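Local coordinates for protein serine protease pet (Escherichia coli, PDB 4OM9) that acts as a secreted autotransporter serine protease and enterotoxin of enteroaggregative bacteria, probably cleaving the host cytoskeletal protein alpha-fodrin, at residues A[386-391]-A[406-411]; A[395-400]-A[420-425]. All blocks are in the same frame, centred on the assembly; numbering follows the deposited sequence.

Contacts 1 and 2 join the same two successive coils of the passenger's right-handed parallel beta-helix, each on a different sheet. The chain alternates between them, running through 386-391, 395-400, 406-411 and 420-425. Contact 1 is partly buried: its valines and leucines turn inward, while Ile387, Gln407 and the turn after the strands face outward. Contact 2 is buried on both faces, because the side opposite the interior carries Tyr398 and Phe423, which meet other parts of the chain. The two share the apolar interior, where Leu388 CD1 lies 3.9 Å from Ile397 CD1 and Val406 CG2 lies 4.0 Å from Val399 CG2.

Contact 1: residues A[386-391]-A[406-411]; sequences VILGAQ and VQLNAE
Two neighbouring rungs of a right-handed parallel beta-helix meet here, Val386, Ile387 and Leu388 pairing in parallel with Val406, Gln407 and Leu408 before both chains turn a corner. Gln407 pairs through both its backbone N and its O: the N donates to Val386 O at 2.8 Å, and the O accepts from Leu388 N in a nearly straight bond, 169° at the hydrogen. The same two carbonyls also receive CA-H contacts, from Val406 and Ile387 respectively. At the end of the strands Asn409 N still reaches Leu388 O, but the bond is bent and weak.

Side chains in register stack on both faces, apolar on the inner one and mixed on the outer. Inward, Leu388 CG stands anti to its own carbonyl carbon (chi1 -48°), and from there the CD1 branch touches two partners in the next rung. It lies 3.5 Å from Leu408 CD2, the two leucines side by side and pointing the same way, and 3.9 Å from Val406 CG1, which it crosses obliquely. This face continues into the interior packing against Ile397 and Val399 of the adjoining sheet.

Outward, Ile387 runs alongside Gln407, whose extended chain carries OE1 to 3.8 Å from Ile387 CG2; the amide's NE2 end is engaged by Asp432 of the following coil. CG2 of Ile387, anti to its backbone N, also rests 3.5 Å from Asn409 CB, bringing an aliphatic branch against the root of a polar side chain.

Past the strands the stacking continues in the turn. Gln391 CB lies 3.8 Å from Glu411 O, and Gln391 OE1 is hydrogen-bonded to Asn412 ND2. Ala410 directs its methyl at the preceding coil, with CB 3.4 Å from Gly389 O.

Contact 2: residues A[395-400]-A[420-425]; sequences NNIYVA and AGIFFT
Tyr398 meets Thr425, the residue just past the end of the paired strand, and the tyrosine can be followed outward from its backbone. CB points to the face shared with Phe423, CG stands anti to the backbone N (chi1 164°), and the ring end comes nearer the partner segment, over to Thr425. On one side of the ring CD2 is already near Thr425 OG1; next along, CE2 comes to 3.2 Å from that oxygen, with Thr425 CG2 a little farther off. CZ follows at 3.3 Å from OG1, which approaches the ring obliquely. Lys380 makes a cation-pi contact with the ring. At the tip, two bonds, to Glu113 OE2 and Ser87 N, hold the OH and link this coil to the protease region of the chain.

Thr425 itself is held by its N, which donates to Val399 O at 2.9 Å; its hydroxyl adds a weak, long bond to the same carbonyl. Farther back, Phe423 N donates to Ile397 O, and Phe423 O accepts from Val399 N at 2.7 Å. The Phe423 ring turns its edge to the preceding strand, Ile397 O lying in its plane 3.4 Å from CD1. Asn396 OD1 also sits at that edge, near CE1.

On the inner face, Val399 CB packs 3.8 Å from Phe424 CD2, the two side chains lying side by side, and Val399 CG2 meets Ile422 CD1. Gly421, just before the strand, sends its O to Ile397 N; it has no side chain where it passes close to Asn395 O, and its positive phi (59°) suits glycine. Parallel, in-register pairing with aliphatic and aromatic residues stacked coil upon coil is characteristic of the right-handed beta-helix of autotransporter passengers.

Contact 1: residues A[386-391]-A[406-411]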
loop_
_atom_site.group_PDB
_atom_site.type_symbol
_atom_site.label_atom_id
_atom_site.label_comp_id
_atom_site.label_asym_id
_atom_site.label_seq_id
_atom_site.Cartn_x
_atom_site.Cartn_y
_atom_site.Cartn_z
ATOM N N VAL A 386 26.509 -1.347 -6.917
ATOM C CA VAL A 386 27.426 -0.344 -7.371
ATOM C C VAL A 386 27.611 0.628 -6.203
ATOM O O VAL A 386 26.642 1.198 -5.682
ATOM C CB VAL A 386 26.928 0.365 -8.631
ATOM C CG1 VAL A 386 27.873 1.527 -9.008
ATOM C CG2 VAL A 386 26.829 -0.634 -9.776
ATOM N N ILE A 387 28.856 0.765 -5.759
ATOM C CA ILE A 387 29.153 1.603 -4.625
ATOM C C ILE A 387 29.761 2.913 -5.101
ATOM O O ILE A 387 30.688 2.927 -5.897
ATOM C CB ILE A 387 30.113 0.913 -3.652
ATOM C CG1 ILE A 387 29.564 -0.462 -3.249
ATOM C CG2 ILE A 387 30.360 1.814 -2.415
ATOM C CD1 ILE A 387 30.541 -1.296 -2.407
ATOM N N LEU A 388 29.208 4.017 -4.637
ATOM C CA LEU A 388 29.710 5.317 -5.023
ATOM C C LEU A 388 30.708 5.734 -3.987
ATOM O O LEU A 388 30.325 6.028 -2.862
ATOM C CB LEU A 388 28.573 6.322 -5.123
ATOM C CG LEU A 388 27.383 5.797 -5.916
ATOM C CD1 LEU A 388 26.267 6.841 -6.005
ATOM C CD2 LEU A 388 27.843 5.365 -7.316
ATOM N N GLY A 389 31.990 5.732 -4.351
ATOM C CA GLY A 389 33.041 6.051 -3.404
ATOM C C GLY A 389 33.616 7.441 -3.587
ATOM O O GLY A 389 34.594 7.799 -2.937
ATOM N N ALA A 390 33.005 8.239 -4.455
ATOM C CA ALA A 390 33.545 9.569 -4.743
ATOM C C ALA A 390 32.439 10.617 -4.843
ATOM O O ALA A 390 31.277 10.274 -5.074
ATOM C CB ALA A 390 34.374 9.539 -6.040
ATOM N N GLN A 391 32.802 11.887 -4.657
ATOM C CA GLN A 391 31.876 12.984 -4.912
ATOM C C GLN A 391 31.413 12.945 -6.374
ATOM O O GLN A 391 32.232 12.842 -7.281
ATOM C CB GLN A 391 32.510 14.342 -4.582
ATOM C CG GLN A 391 31.720 15.538 -5.126
ATOM C CD GLN A 391 31.721 16.775 -4.197
ATOM O OE1 GLN A 391 30.673 17.168 -3.661
ATOM N NE2 GLN A 391 32.882 17.398 -4.031
ATOM N N VAL A 406 22.380 0.475 -5.487
ATOM C CA VAL A 406 23.316 1.580 -5.518
ATOM C C VAL A 406 23.588 2.065 -4.086
ATOM O O VAL A 406 22.656 2.369 -3.331
ATOM C CB VAL A 406 22.784 2.725 -6.368
ATOM C CG1 VAL A 406 23.736 3.942 -6.283
ATOM C CG2 VAL A 406 22.629 2.273 -7.785
ATOM N N GLN A 407 24.859 2.144 -3.711
ATOM C CA GLN A 407 25.208 2.429 -2.333
ATOM C C GLN A 407 26.155 3.613 -2.190
ATOM O O GLN A 407 27.240 3.614 -2.757
ATOM C CB GLN A 407 25.842 1.205 -1.660
ATOM C CG GLN A 407 26.273 1.517 -0.222
ATOM C CD GLN A 407 26.988 0.385 0.460
ATOM O OE1 GLN A 407 28.197 0.217 0.296
ATOM N NE2 GLN A 407 26.260 -0.389 1.249
ATOM N N LEU A 408 25.739 4.610 -1.412
ATOM C CA LEU A 408 26.567 5.779 -1.139
ATOM C C LEU A 408 27.710 5.450 -0.197
ATOM O O LEU A 408 27.506 4.784 0.808
ATOM C CB LEU A 408 25.722 6.898 -0.546
ATOM C CG LEU A 408 24.460 7.201 -1.347
ATOM C CD1 LEU A 408 23.812 8.480 -0.867
ATOM C CD2 LEU A 408 24.791 7.310 -2.815
ATOM N N ASN A 409 28.914 5.925 -0.515
ATOM C CA ASN A 409 30.071 5.686 0.347
ATOM C C ASN A 409 31.076 6.833 0.313
ATOM O O ASN A 409 32.285 6.614 0.312
ATOM C CB ASN A 409 30.759 4.385 -0.053
ATOM C CG ASN A 409 31.688 3.856 1.026
ATOM O OD1 ASN A 409 31.333 3.798 2.202
ATOM N ND2 ASN A 409 32.896 3.478 0.629
ATOM N N ALA A 410 30.570 8.062 0.265
ATOM C CA ALA A 410 31.410 9.261 0.275
ATOM C C ALA A 410 30.466 10.441 0.394
ATOM O O ALA A 410 29.267 10.266 0.244
ATOM C CB ALA A 410 32.276 9.361 -1.004
ATOM N N GLU A 411 30.985 11.631 0.660
ATOM C CA GLU A 411 30.126 12.807 0.785
ATOM C C GLU A 411 29.715 13.291 -0.595
ATOM O O GLU A 411 30.525 13.285 -1.513
ATOM C CB GLU A 411 30.830 13.937 1.544
ATOM C CG GLU A 411 31.529 13.516 2.833
ATOM C CD GLU A 411 30.611 13.540 4.053
ATOM O OE1 GLU A 411 30.472 14.621 4.693
ATOM O OE2 GLU A 411 30.044 12.470 4.374
#

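Contact 2: residues A[395-400]-A[420-425]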
loop_
_atom_site.group_PDB
_atom_site.type_symbol
_atom_site.label_atom_id
_atom_site.label_comp_id
_atom_site.label_asym_id
_atom_site.label_seq_id
_atom_site.Cartn_x
_atom_site.Cartn_y
_atom_site.Cartn_z
ATOM N N ASN A 395 27.648 11.072 -13.455
ATOM C CA ASN A 395 26.875 12.259 -13.744
ATOM C C ASN A 395 25.359 11.951 -13.541
ATOM O O ASN A 395 24.663 12.674 -12.825
ATOM C CB ASN A 395 27.196 12.759 -15.151
ATOM C CG ASN A 395 28.663 13.239 -15.281
ATOM O OD1 ASN A 395 29.289 13.644 -14.296
ATOM N ND2 ASN A 395 29.204 13.183 -16.492
ATOM N N ASN A 396 24.897 10.851 -14.137
ATOM C CA ASN A 396 23.533 10.343 -13.997
ATOM C C ASN A 396 23.535 8.837 -13.822
ATOM O O ASN A 396 24.305 8.148 -14.491
ATOM C CB ASN A 396 22.687 10.688 -15.222
ATOM C CG ASN A 396 22.524 12.171 -15.407
ATOM O OD1 ASN A 396 21.749 12.804 -14.698
ATOM N ND2 ASN A 396 23.262 12.741 -16.359
ATOM N N ILE A 397 22.660 8.326 -12.953
ATOM C CA ILE A 397 22.515 6.892 -12.759
ATOM C C ILE A 397 21.116 6.380 -13.147
ATOM O O ILE A 397 20.094 6.979 -12.771
ATOM C CB ILE A 397 22.812 6.517 -11.309
ATOM C CG1 ILE A 397 24.245 6.901 -10.962
ATOM C CG2 ILE A 397 22.567 5.023 -11.073
ATOM C CD1 ILE A 397 24.567 6.846 -9.498
ATOM N N TYR A 398 21.081 5.272 -13.894
ATOM C CA TYR A 398 19.837 4.620 -14.311
ATOM C C TYR A 398 19.794 3.233 -13.703
ATOM O O TYR A 398 20.692 2.422 -13.913
ATOM C CB TYR A 398 19.752 4.590 -15.829
ATOM C CG TYR A 398 18.757 3.669 -16.540
ATOM C CD1 TYR A 398 19.121 2.374 -16.892
ATOM C CD2 TYR A 398 17.511 4.147 -16.982
ATOM C CE1 TYR A 398 18.261 1.558 -17.611
ATOM C CE2 TYR A 398 16.624 3.330 -17.688
ATOM C CZ TYR A 398 17.017 2.031 -18.004
ATOM O OH TYR A 398 16.208 1.191 -18.722
ATOM N N VAL A 399 18.770 3.000 -12.886
ATOM C CA VAL A 399 18.607 1.748 -12.167
ATOM C C VAL A 399 17.420 1.001 -12.755
ATOM O O VAL A 399 16.294 1.517 -12.756
ATOM C CB VAL A 399 18.400 1.995 -10.680
ATOM C CG1 VAL A 399 18.446 0.693 -9.887
ATOM C CG2 VAL A 399 19.457 2.983 -10.183
ATOM N N ALA A 400 17.671 -0.195 -13.273
ATOM C CA ALA A 400 16.616 -0.957 -13.937
ATOM C C ALA A 400 16.523 -2.417 -13.488
ATOM O O ALA A 400 17.517 -3.032 -13.087
ATOM C CB ALA A 400 16.813 -0.902 -15.451
ATOM N N ALA A 420 18.857 14.491 -8.107
ATOM C CA ALA A 420 20.158 14.023 -7.610
ATOM C C ALA A 420 20.769 13.014 -8.581
ATOM O O ALA A 420 21.527 12.116 -8.186
ATOM C CB ALA A 420 20.023 13.418 -6.222
ATOM N N GLY A 421 20.410 13.159 -9.853
ATOM C CA GLY A 421 20.994 12.373 -10.919
ATOM C C GLY A 421 20.836 10.866 -10.820
ATOM O O GLY A 421 21.715 10.137 -11.267
ATOM N N ILE A 422 19.728 10.396 -10.248
ATOM C CA ILE A 422 19.448 8.970 -10.255
ATOM C C ILE A 422 17.977 8.701 -10.624
ATOM O O ILE A 422 17.049 9.460 -10.292
ATOM C CB ILE A 422 19.845 8.320 -8.899
ATOM C CG1 ILE A 422 19.655 6.797 -8.949
ATOM C CG2 ILE A 422 19.124 8.979 -7.716
ATOM C CD1 ILE A 422 20.422 6.029 -7.892
ATOM N N PHE A 423 17.787 7.637 -11.383
ATOM C CA PHE A 423 16.529 7.379 -12.060
ATOM C C PHE A 423 16.311 5.889 -11.995
ATOM O O PHE A 423 17.243 5.117 -12.208
ATOM C CB PHE A 423 16.557 7.885 -13.511
ATOM C CG PHE A 423 16.917 9.345 -13.631
ATOM C CD1 PHE A 423 18.250 9.756 -13.602
ATOM C CD2 PHE A 423 15.922 10.312 -13.749
ATOM C CE1 PHE A 423 18.582 11.107 -13.675
ATOM C CE2 PHE A 423 16.245 11.663 -13.825
ATOM C CZ PHE A 423 17.573 12.058 -13.790
ATOM N N PHE A 424 15.083 5.498 -11.664
ATOM C CA PHE A 424 14.736 4.109 -11.472
ATOM C C PHE A 424 13.606 3.771 -12.416
ATOM O O PHE A 424 12.508 4.268 -12.205
ATOM C CB PHE A 424 14.277 3.837 -10.041
ATOM C CG PHE A 424 15.157 4.432 -8.958
ATOM C CD1 PHE A 424 15.074 5.773 -8.629
ATOM C CD2 PHE A 424 16.002 3.622 -8.216
ATOM C CE1 PHE A 424 15.878 6.309 -7.626
ATOM C CE2 PHE A 424 16.794 4.150 -7.193
ATOM C CZ PHE A 424 16.746 5.491 -6.907
ATOM N N THR A 425 13.856 2.966 -13.464
ATOM C CA THR A 425 12.754 2.507 -14.307
ATOM C C THR A 425 12.036 1.343 -13.688
ATOM O O THR A 425 12.190 1.055 -12.510
ATOM C CB THR A 425 13.162 1.990 -15.695
ATOM O OG1 THR A 425 14.573 1.815 -15.775
ATOM C CG2 THR A 425 12.636 2.860 -16.810
#